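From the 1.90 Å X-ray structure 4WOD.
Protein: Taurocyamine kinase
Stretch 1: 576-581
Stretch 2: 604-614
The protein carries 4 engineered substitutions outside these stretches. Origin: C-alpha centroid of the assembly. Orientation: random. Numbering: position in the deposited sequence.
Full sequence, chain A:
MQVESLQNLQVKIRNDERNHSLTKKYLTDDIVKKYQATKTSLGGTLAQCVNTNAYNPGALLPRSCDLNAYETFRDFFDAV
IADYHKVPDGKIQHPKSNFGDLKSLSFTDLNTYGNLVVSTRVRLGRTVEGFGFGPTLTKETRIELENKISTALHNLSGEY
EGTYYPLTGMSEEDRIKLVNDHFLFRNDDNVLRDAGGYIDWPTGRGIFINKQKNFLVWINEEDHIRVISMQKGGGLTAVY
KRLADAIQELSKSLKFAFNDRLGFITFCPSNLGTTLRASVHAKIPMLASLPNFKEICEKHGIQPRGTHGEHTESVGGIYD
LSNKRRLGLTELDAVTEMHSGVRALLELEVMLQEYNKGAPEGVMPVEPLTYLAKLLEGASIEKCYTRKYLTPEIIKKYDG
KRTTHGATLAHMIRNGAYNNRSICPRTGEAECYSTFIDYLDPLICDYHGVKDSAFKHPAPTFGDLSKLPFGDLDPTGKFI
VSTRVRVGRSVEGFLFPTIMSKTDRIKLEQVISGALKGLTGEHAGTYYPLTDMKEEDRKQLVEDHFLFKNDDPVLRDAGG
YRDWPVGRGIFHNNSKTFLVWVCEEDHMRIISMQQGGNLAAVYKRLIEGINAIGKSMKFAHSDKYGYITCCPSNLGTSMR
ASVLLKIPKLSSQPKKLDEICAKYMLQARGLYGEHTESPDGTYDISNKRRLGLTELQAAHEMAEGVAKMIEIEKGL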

# COMPACT_ATOMS: atom_id res chain seq x y z
N LYS A 576 14.89 -6.20 29.07
CA LYS A 576 14.56 -6.56 27.69
C LYS A 576 14.95 -7.99 27.34
O LYS A 576 15.36 -8.29 26.22
CB LYS A 576 15.22 -5.58 26.71
CG LYS A 576 14.71 -4.17 26.87
CD LYS A 576 15.55 -3.15 26.13
CE LYS A 576 15.45 -1.78 26.81
NZ LYS A 576 16.06 -0.68 26.02
N THR A 577 14.77 -8.89 28.31
CA THR A 577 15.08 -10.30 28.16
C THR A 577 13.81 -11.14 28.14
O THR A 577 13.86 -12.34 27.91
CB THR A 577 15.98 -10.81 29.28
OG1 THR A 577 15.33 -10.64 30.54
CG2 THR A 577 17.30 -10.06 29.27
N PHE A 578 12.68 -10.49 28.37
CA PHE A 578 11.38 -11.13 28.25
C PHE A 578 10.45 -10.12 27.59
O PHE A 578 10.29 -9.00 28.08
CB PHE A 578 10.84 -11.59 29.62
CG PHE A 578 9.51 -12.28 29.53
CD1 PHE A 578 9.43 -13.59 29.10
CD2 PHE A 578 8.34 -11.60 29.86
CE1 PHE A 578 8.19 -14.23 29.00
CE2 PHE A 578 7.10 -12.24 29.76
CZ PHE A 578 7.03 -13.54 29.32
N LEU A 579 9.86 -10.50 26.45
CA LEU A 579 9.06 -9.56 25.67
C LEU A 579 7.83 -10.28 25.13
O LEU A 579 7.88 -11.48 24.92
CB LEU A 579 9.86 -8.99 24.49
CG LEU A 579 11.34 -8.62 24.73
CD1 LEU A 579 12.19 -9.82 24.38
CD2 LEU A 579 11.74 -7.39 23.91
N VAL A 580 6.75 -9.53 24.91
CA VAL A 580 5.55 -10.09 24.30
C VAL A 580 5.04 -9.11 23.24
O VAL A 580 4.85 -7.93 23.52
CB VAL A 580 4.42 -10.35 25.33
CG1 VAL A 580 3.25 -11.10 24.66
CG2 VAL A 580 4.93 -11.16 26.55
N TRP A 581 4.85 -9.60 22.02
CA TRP A 581 4.19 -8.80 20.99
C TRP A 581 2.71 -9.13 21.00
O TRP A 581 2.34 -10.31 20.90
CB TRP A 581 4.77 -9.08 19.60
CG TRP A 581 5.83 -8.13 19.13
CD1 TRP A 581 5.75 -7.28 18.06
CD2 TRP A 581 7.13 -7.95 19.70
NE1 TRP A 581 6.93 -6.57 17.94
CE2 TRP A 581 7.79 -6.96 18.93
CE3 TRP A 581 7.80 -8.51 20.79
CZ2 TRP A 581 9.09 -6.53 19.22
CZ3 TRP A 581 9.10 -8.09 21.07
CH2 TRP A 581 9.73 -7.11 20.29
N LYS A 604 14.11 -21.38 30.62
CA LYS A 604 13.47 -21.31 31.92
C LYS A 604 12.61 -20.05 32.04
O LYS A 604 11.44 -20.13 32.41
CB LYS A 604 14.53 -21.36 33.03
CG LYS A 604 13.94 -21.48 34.45
CD LYS A 604 15.01 -21.85 35.47
CE LYS A 604 14.46 -21.85 36.90
NZ LYS A 604 14.05 -20.47 37.28
N ARG A 605 13.18 -18.88 31.72
CA ARG A 605 12.45 -17.62 31.78
C ARG A 605 11.23 -17.65 30.85
O ARG A 605 10.14 -17.26 31.25
CB ARG A 605 13.37 -16.44 31.40
CG ARG A 605 12.73 -15.08 31.56
CD ARG A 605 13.77 -13.97 31.47
NE ARG A 605 14.60 -14.10 30.27
CZ ARG A 605 15.89 -14.42 30.27
NH1 ARG A 605 16.54 -14.59 31.42
NH2 ARG A 605 16.53 -14.54 29.12
N LEU A 606 11.42 -18.12 29.62
CA LEU A 606 10.28 -18.29 28.73
C LEU A 606 9.17 -19.15 29.35
O LEU A 606 8.02 -18.71 29.38
CB LEU A 606 10.70 -18.92 27.40
CG LEU A 606 9.48 -19.06 26.47
CD1 LEU A 606 8.76 -17.70 26.25
CD2 LEU A 606 9.87 -19.67 25.14
N ILE A 607 9.48 -20.36 29.83
CA ILE A 607 8.43 -21.27 30.31
C ILE A 607 7.66 -20.65 31.48
O ILE A 607 6.42 -20.71 31.56
CB ILE A 607 9.01 -22.66 30.74
CG1 ILE A 607 9.76 -23.32 29.58
CG2 ILE A 607 7.89 -23.57 31.26
CD1 ILE A 607 8.99 -23.35 28.28
N GLU A 608 8.39 -20.00 32.38
CA GLU A 608 7.77 -19.40 33.54
C GLU A 608 6.87 -18.24 33.13
O GLU A 608 5.82 -18.03 33.74
CB GLU A 608 8.85 -18.93 34.52
CG GLU A 608 9.55 -20.09 35.21
CD GLU A 608 10.76 -19.63 36.00
OE1 GLU A 608 11.07 -18.41 35.98
OE2 GLU A 608 11.41 -20.51 36.61
N GLY A 609 7.25 -17.53 32.06
CA GLY A 609 6.42 -16.46 31.55
C GLY A 609 5.14 -16.94 30.89
O GLY A 609 4.08 -16.32 31.00
N ILE A 610 5.26 -18.04 30.16
CA ILE A 610 4.09 -18.62 29.49
C ILE A 610 3.07 -19.07 30.54
O ILE A 610 1.86 -18.76 30.44
CB ILE A 610 4.46 -19.83 28.60
CG1 ILE A 610 5.51 -19.46 27.54
CG2 ILE A 610 3.21 -20.44 27.95
CD1 ILE A 610 5.97 -20.68 26.73
N ASN A 611 3.56 -19.79 31.54
CA ASN A 611 2.71 -20.24 32.62
C ASN A 611 2.02 -19.08 33.35
O ASN A 611 0.85 -19.17 33.66
CB ASN A 611 3.52 -21.09 33.60
CG ASN A 611 3.85 -22.46 33.03
OD1 ASN A 611 3.19 -22.94 32.09
ND2 ASN A 611 4.89 -23.09 33.56
N ALA A 612 2.76 -18.00 33.62
CA ALA A 612 2.20 -16.85 34.34
C ALA A 612 1.08 -16.17 33.53
O ALA A 612 0.03 -15.84 34.06
CB ALA A 612 3.31 -15.85 34.66
N ILE A 613 1.32 -15.97 32.25
CA ILE A 613 0.33 -15.41 31.38
C ILE A 613 -0.91 -16.32 31.32
O ILE A 613 -2.05 -15.82 31.34
CB ILE A 613 0.91 -15.16 29.98
CG1 ILE A 613 2.03 -14.11 30.07
CG2 ILE A 613 -0.18 -14.71 28.99
CD1 ILE A 613 2.76 -13.85 28.79
N GLY A 614 -0.67 -17.62 31.30
CA GLY A 614 -1.70 -18.65 31.17
C GLY A 614 -2.66 -18.74 32.34
O GLY A 614 -3.79 -19.24 32.20

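How do the two backbones lie? The strand 578-581 runs obliquely past the helix 604-614, their directions 48° apart and their axes 9.7 Å apart at closest approach. Of the CA atoms, those of F578 and L606 come nearest each other across the stretches, 7.3 Å apart.

What does T577, just before the strand, offer the helix? Its carbonyl accepts the one hydrogen bond between the stretches: R605 NE donates to T577 O at 3.0 Å, with an N-H...O angle of 140°. T577 OG1 also sits over one face of the guanidinium, 3.5 Å from R605 NE. The terminal nitrogens, NH1 and NH2, are bonded elsewhere in the structure.

Why can F578 come so close to the helix? G609 has no side chain, so the ring can settle against bare backbone, with F578 CZ 3.7 Å from G609 CA. A CB there would lie 2.3 Å from F578 CE1, a clash. L606 points away at its CB, yet its end turns back, bringing CD1 to 4.5 Å from F578 CE1. I613 CD1 meets the ring edge, 4.3 Å from F578 CZ.

Where does the contact end along the strand? L579 is out of reach, but V580 again points toward the helix, as strand alternation predicts. V580 CG2 packs 4.1 Å from I613 CD1, an apolar contact; W581 is out of reach.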